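Local coordinates for protein separin (Saccharomyces cerevisiae, PDB 5U1T) that acts as a caspase-like cysteine protease that cleaves a cohesin subunit at the onset of anaphase, releasing sister chromatids for segregation, at residues R346-T351 against G376-I381; H1037-I1042 against T1073-H1078. All blocks are in the same frame, centred on the assembly; numbering follows the deposited sequence.

Contact 1: residues R346-T351 against G376-I381; sequences RQFDCT and GVLSEI
Phe348 meets Leu378 where helices 342-357 and 365-384 run antiparallel, and this apolar pair carries most of the contact. Phe348 CE2 lies 3.5 Å from Leu378 CD2; the methyl comes at the ring obliquely, and the two side chains slide past each other in opposite directions. With CG anti to the backbone N (chi1 178°), the Phe348 ring is carried across to the second helix, where its CE2 also comes within 3.9 Å of Leu378 CB. The other methyl, Leu378 CD1, lies a looser 4.4 Å from Thr351 CG2, one turn further along. Ile394 of helix 388-404 packs on both Phe348 and Leu378.

Hydrogen bonding stays within each helix. Thr351 OG1 donates to Gln347 OE1 over 2.7 Å, with the hydroxyl tilted out of the amide plane, while Gln347 NE2 reaches Thr309, so that both ends of the buried amide are engaged. Ser379, which points away from the interface, returns its hydroxyl to Gly376 O.

Charged groups belong to the surroundings rather than to the seam. Asp349 OD1 lies in the plane of the Phe348 ring at its edge and forms a salt bridge with Arg390; Asp349 OD2 and Arg346 NH1 are 3.6 Å apart, too far out of the guanidinium plane for a directed bond. An apolar seam between successive antiparallel helices is characteristic of an alpha-alpha hairpin, here within the helical domain.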
loop_
_atom_site.group_PDB
_atom_site.type_symbol
_atom_site.label_atom_id
_atom_site.label_comp_id
_atom_site.label_asym_id
_atom_site.label_seq_id
_atom_site.Cartn_x
_atom_site.Cartn_y
_atom_site.Cartn_z
ATOM N N ARG A 346 30.959 -55.331 6.232
ATOM C CA ARG A 346 29.810 -56.094 5.752
ATOM C C ARG A 346 29.051 -56.678 6.941
ATOM O O ARG A 346 27.821 -56.635 6.988
ATOM C CB ARG A 346 30.236 -57.223 4.794
ATOM C CG ARG A 346 30.687 -56.779 3.394
ATOM C CD ARG A 346 29.855 -55.621 2.847
ATOM N NE ARG A 346 30.524 -54.331 3.021
ATOM C CZ ARG A 346 29.940 -53.154 2.814
ATOM N NH1 ARG A 346 28.668 -53.104 2.434
ATOM N NH2 ARG A 346 30.623 -52.029 2.996
ATOM N N GLN A 347 29.787 -57.224 7.902
ATOM C CA GLN A 347 29.157 -57.855 9.054
ATOM C C GLN A 347 28.484 -56.788 9.902
ATOM O O GLN A 347 27.372 -56.995 10.396
ATOM C CB GLN A 347 30.173 -58.648 9.880
ATOM C CG GLN A 347 29.640 -59.990 10.401
ATOM C CD GLN A 347 28.549 -59.842 11.462
ATOM O OE1 GLN A 347 28.734 -59.156 12.468
ATOM N NE2 GLN A 347 27.411 -60.494 11.238
ATOM N N PHE A 348 29.155 -55.646 10.052
ATOM C CA PHE A 348 28.609 -54.530 10.814
ATOM C C PHE A 348 27.270 -54.141 10.235
ATOM O O PHE A 348 26.239 -54.265 10.898
ATOM C CB PHE A 348 29.557 -53.331 10.800
ATOM C CG PHE A 348 29.029 -52.119 11.540
ATOM C CD1 PHE A 348 28.249 -51.175 10.894
ATOM C CD2 PHE A 348 29.333 -51.916 12.875
ATOM C CE1 PHE A 348 27.776 -50.060 11.570
ATOM C CE2 PHE A 348 28.859 -50.800 13.547
ATOM C CZ PHE A 348 28.081 -49.875 12.891
ATOM N N ASP A 349 27.305 -53.675 8.987
ATOM C CA ASP A 349 26.105 -53.292 8.257
ATOM C C ASP A 349 25.015 -54.336 8.440
ATOM O O ASP A 349 23.864 -54.005 8.682
ATOM C CB ASP A 349 26.428 -53.099 6.778
ATOM C CG ASP A 349 27.257 -51.861 6.527
ATOM O OD1 ASP A 349 27.751 -51.274 7.516
ATOM O OD2 ASP A 349 27.415 -51.480 5.347
ATOM N N CYS A 350 25.398 -55.601 8.385
ATOM C CA CYS A 350 24.447 -56.679 8.577
ATOM C C CYS A 350 23.955 -56.784 10.023
ATOM O O CYS A 350 22.758 -56.935 10.265
ATOM C CB CYS A 350 25.069 -57.999 8.142
ATOM S SG CYS A 350 23.894 -59.342 8.089
ATOM N N THR A 351 24.880 -56.705 10.977
ATOM C CA THR A 351 24.529 -56.836 12.390
ATOM C C THR A 351 23.566 -55.738 12.800
ATOM O O THR A 351 22.692 -55.961 13.641
ATOM C CB THR A 351 25.788 -56.814 13.305
ATOM O OG1 THR A 351 26.422 -58.098 13.272
ATOM C CG2 THR A 351 25.427 -56.509 14.753
ATOM N N GLY A 376 25.886 -49.250 21.893
ATOM C CA GLY A 376 26.964 -48.440 22.425
ATOM C C GLY A 376 28.340 -48.850 21.934
ATOM O O GLY A 376 29.160 -48.003 21.591
ATOM N N VAL A 377 28.605 -50.151 21.904
ATOM C CA VAL A 377 29.929 -50.623 21.521
ATOM C C VAL A 377 30.108 -50.451 20.023
ATOM O O VAL A 377 31.217 -50.212 19.548
ATOM C CB VAL A 377 30.161 -52.097 21.942
ATOM C CG1 VAL A 377 28.961 -52.943 21.612
ATOM C CG2 VAL A 377 31.423 -52.669 21.301
ATOM N N LEU A 378 29.000 -50.535 19.294
ATOM C CA LEU A 378 29.003 -50.339 17.850
ATOM C C LEU A 378 29.268 -48.883 17.457
ATOM O O LEU A 378 29.951 -48.617 16.462
ATOM C CB LEU A 378 27.672 -50.805 17.249
ATOM C CG LEU A 378 27.443 -52.316 17.147
ATOM C CD1 LEU A 378 26.036 -52.630 16.663
ATOM C CD2 LEU A 378 28.475 -52.940 16.237
ATOM N N SER A 379 28.718 -47.944 18.225
ATOM C CA SER A 379 28.926 -46.521 17.961
ATOM C C SER A 379 30.390 -46.154 18.149
ATOM O O SER A 379 30.948 -45.328 17.423
ATOM C CB SER A 379 28.040 -45.665 18.869
ATOM O OG SER A 379 28.310 -45.894 20.237
ATOM N N GLU A 380 31.007 -46.791 19.134
ATOM C CA GLU A 380 32.417 -46.596 19.404
ATOM C C GLU A 380 33.272 -47.107 18.246
ATOM O O GLU A 380 34.321 -46.537 17.947
ATOM C CB GLU A 380 32.801 -47.292 20.712
ATOM C CG GLU A 380 32.377 -46.521 21.942
ATOM C CD GLU A 380 32.840 -45.074 21.883
ATOM O OE1 GLU A 380 32.007 -44.162 22.103
ATOM O OE2 GLU A 380 34.039 -44.846 21.608
ATOM N N ILE A 381 32.822 -48.175 17.596
ATOM C CA ILE A 381 33.527 -48.697 16.436
ATOM C C ILE A 381 33.540 -47.653 15.325
ATOM O O ILE A 381 34.575 -47.401 14.708
ATOM C CB ILE A 381 32.892 -50.013 15.921
ATOM C CG1 ILE A 381 33.295 -51.188 16.817
ATOM C CG2 ILE A 381 33.320 -50.289 14.490
ATOM C CD1 ILE A 381 34.487 -51.969 16.305
#

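Contact 2: residues H1037-I1042 against T1073-H1078; sequences HELSKI and TDLPRH
Beside Pro1076, whose ring packs against Leu1039 and Ser1040, the guanidinium of Arg1077 is the flat group with clearly defined neighbours. Over the centre of one face sits Thr1073 O, 3.7 Å above the plane; at the edge, in plane, lies Asp1074 OD1. Arg1077 grips that oxygen side-on with two nitrogens, NE at 3.0 Å and NH2 at 3.1 Å, NE meeting the anti lone pair of OD1. Tyr1388 adds a backbone N-H to the same oxygen and a cation-pi contact to Arg1077, tying Asp1074 and Arg1077 to helix 1388-1397.

The junction itself is apolar helix-to-helix packing: helix 1036-1054 receives the first turn of helix 1075-1088, with helix 1062-1072 lying between them in sequence, and Pro1076 stands early in its helix, a position where a proline ring costs few backbone bonds. Its CG rests 3.7 Å from Leu1039 CG, the two side chains crossing at about a right angle, and 3.9 Å from Ser1040 CA. Because Leu1039 CG is anti to the backbone N (chi1 179°), the isobutyl group extends over the proline, and its CD2 settles 3.8 Å from Leu1075 CB. Were Leu1039 replaced by an alanine, Leu1075 and the proline ring would probably lose the branched group that covers both, leaving a gap between the helices. Asn1036 ND2 reaches across to Pro1076 O.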
loop_
_atom_site.group_PDB
_atom_site.type_symbol
_atom_site.label_atom_id
_atom_site.label_comp_id
_atom_site.label_asym_id
_atom_site.label_seq_id
_atom_site.Cartn_x
_atom_site.Cartn_y
_atom_site.Cartn_z
ATOM N N HIS A 1037 -15.179 21.051 -15.758
ATOM C CA HIS A 1037 -14.949 22.475 -15.590
ATOM C C HIS A 1037 -14.060 23.037 -16.714
ATOM O O HIS A 1037 -14.159 24.209 -17.064
ATOM C CB HIS A 1037 -14.340 22.763 -14.221
ATOM C CG HIS A 1037 -13.925 24.190 -14.031
ATOM N ND1 HIS A 1037 -14.816 25.185 -13.679
ATOM C CD2 HIS A 1037 -12.719 24.791 -14.154
ATOM C CE1 HIS A 1037 -14.173 26.336 -13.595
ATOM N NE2 HIS A 1037 -12.895 26.121 -13.865
ATOM N N GLU A 1038 -13.198 22.191 -17.275
ATOM C CA GLU A 1038 -12.372 22.588 -18.404
ATOM C C GLU A 1038 -13.191 22.574 -19.699
ATOM O O GLU A 1038 -12.966 23.396 -20.596
ATOM C CB GLU A 1038 -11.148 21.673 -18.540
ATOM C CG GLU A 1038 -10.182 22.095 -19.649
ATOM C CD GLU A 1038 -9.607 23.500 -19.436
ATOM O OE1 GLU A 1038 -9.529 23.944 -18.272
ATOM O OE2 GLU A 1038 -9.241 24.172 -20.428
ATOM N N LEU A 1039 -14.127 21.631 -19.797
ATOM C CA LEU A 1039 -15.000 21.535 -20.960
ATOM C C LEU A 1039 -15.847 22.787 -21.029
ATOM O O LEU A 1039 -16.218 23.235 -22.089
ATOM C CB LEU A 1039 -15.890 20.290 -20.893
ATOM C CG LEU A 1039 -16.875 20.099 -22.048
ATOM C CD1 LEU A 1039 -16.162 19.900 -23.379
ATOM C CD2 LEU A 1039 -17.853 18.953 -21.770
ATOM N N SER A 1040 -16.128 23.349 -19.868
ATOM C CA SER A 1040 -16.910 24.553 -19.741
ATOM C C SER A 1040 -16.146 25.770 -20.279
ATOM O O SER A 1040 -16.665 26.538 -21.112
ATOM C CB SER A 1040 -17.292 24.727 -18.276
ATOM O OG SER A 1040 -17.705 26.043 -17.982
ATOM N N LYS A 1041 -14.914 25.929 -19.810
ATOM C CA LYS A 1041 -14.037 27.012 -20.219
ATOM C C LYS A 1041 -13.626 26.925 -21.688
ATOM O O LYS A 1041 -13.511 27.940 -22.361
ATOM C CB LYS A 1041 -12.796 27.027 -19.335
ATOM C CG LYS A 1041 -13.115 27.298 -17.886
ATOM C CD LYS A 1041 -11.884 27.719 -17.115
ATOM C CE LYS A 1041 -10.687 26.850 -17.479
ATOM N NZ LYS A 1041 -9.388 27.564 -17.218
ATOM N N ILE A 1042 -13.435 25.726 -22.183
ATOM C CA ILE A 1042 -13.091 25.554 -23.570
ATOM C C ILE A 1042 -14.277 25.908 -24.445
ATOM O O ILE A 1042 -14.124 26.389 -25.534
ATOM C CB ILE A 1042 -12.644 24.120 -23.844
ATOM C CG1 ILE A 1042 -11.282 23.889 -23.240
ATOM C CG2 ILE A 1042 -12.523 23.858 -25.326
ATOM C CD1 ILE A 1042 -10.253 24.830 -23.778
ATOM N N THR A 1073 -21.593 24.139 -26.058
ATOM C CA THR A 1073 -21.823 24.831 -24.787
ATOM C C THR A 1073 -22.852 24.066 -23.959
ATOM O O THR A 1073 -23.030 24.333 -22.779
ATOM C CB THR A 1073 -22.318 26.280 -24.999
ATOM O OG1 THR A 1073 -23.386 26.251 -25.937
ATOM C CG2 THR A 1073 -21.238 27.163 -25.565
ATOM N N ASP A 1074 -23.534 23.126 -24.599
ATOM C CA ASP A 1074 -24.537 22.310 -23.933
ATOM C C ASP A 1074 -23.933 21.045 -23.289
ATOM O O ASP A 1074 -24.434 20.557 -22.271
ATOM C CB ASP A 1074 -25.626 21.912 -24.922
ATOM C CG ASP A 1074 -26.849 21.355 -24.236
ATOM O OD1 ASP A 1074 -27.308 21.990 -23.261
ATOM O OD2 ASP A 1074 -27.346 20.290 -24.668
ATOM N N LEU A 1075 -22.869 20.521 -23.902
ATOM C CA LEU A 1075 -22.100 19.402 -23.361
ATOM C C LEU A 1075 -21.835 19.524 -21.856
ATOM O O LEU A 1075 -22.242 18.650 -21.095
ATOM C CB LEU A 1075 -20.775 19.251 -24.110
ATOM C CG LEU A 1075 -20.651 18.006 -24.980
ATOM C CD1 LEU A 1075 -19.184 17.638 -25.154
ATOM C CD2 LEU A 1075 -21.441 16.837 -24.406
ATOM N N PRO A 1076 -21.192 20.619 -21.405
ATOM C CA PRO A 1076 -20.893 20.662 -19.972
ATOM C C PRO A 1076 -22.131 20.827 -19.102
ATOM O O PRO A 1076 -22.010 20.749 -17.891
ATOM C CB PRO A 1076 -20.009 21.898 -19.833
ATOM C CG PRO A 1076 -19.741 22.361 -21.233
ATOM C CD PRO A 1076 -20.870 21.902 -22.042
ATOM N N ARG A 1077 -23.282 21.112 -19.698
ATOM C CA ARG A 1077 -24.519 21.162 -18.932
ATOM C C ARG A 1077 -25.079 19.750 -18.754
ATOM O O ARG A 1077 -25.640 19.412 -17.717
ATOM C CB ARG A 1077 -25.551 22.067 -19.620
ATOM C CG ARG A 1077 -25.259 23.554 -19.484
ATOM C CD ARG A 1077 -26.410 24.406 -19.959
ATOM N NE ARG A 1077 -26.677 24.278 -21.390
ATOM C CZ ARG A 1077 -26.527 25.268 -22.271
ATOM N NH1 ARG A 1077 -26.090 26.459 -21.868
ATOM N NH2 ARG A 1077 -26.810 25.068 -23.554
ATOM N N HIS A 1078 -24.887 18.934 -19.784
ATOM C CA HIS A 1078 -25.447 17.606 -19.885
ATOM C C HIS A 1078 -24.593 16.520 -19.178
ATOM O O HIS A 1078 -25.129 15.672 -18.456
ATOM C CB HIS A 1078 -25.624 17.280 -21.370
ATOM C CG HIS A 1078 -25.996 15.859 -21.647
ATOM N ND1 HIS A 1078 -27.218 15.330 -21.293
ATOM C CD2 HIS A 1078 -25.311 14.863 -22.255
ATOM C CE1 HIS A 1078 -27.266 14.061 -21.667
ATOM N NE2 HIS A 1078 -26.125 13.756 -22.259
#

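In the fold
Contact 1 and contact 2 bury similar areas, and each joins helices through apolar side chains, yet they share no element and lie on opposite sides of the chain's centre, their own centres about 95 Å apart. Contact 1 is the more enclosed: every touching residue is buried, and the helices it joins follow one another directly. Contact 2 is partly buried, spans an intervening helix and relies on a proline instead of an aromatic ring. Their polar surroundings differ too. The charges beside 346-351 and 376-381 pair with other helices of the helical array, whereas those beside 1073-1078 meet Tyr1388, at the start of helix 1388-1397, although neither contact lies near the probable catalytic cysteine.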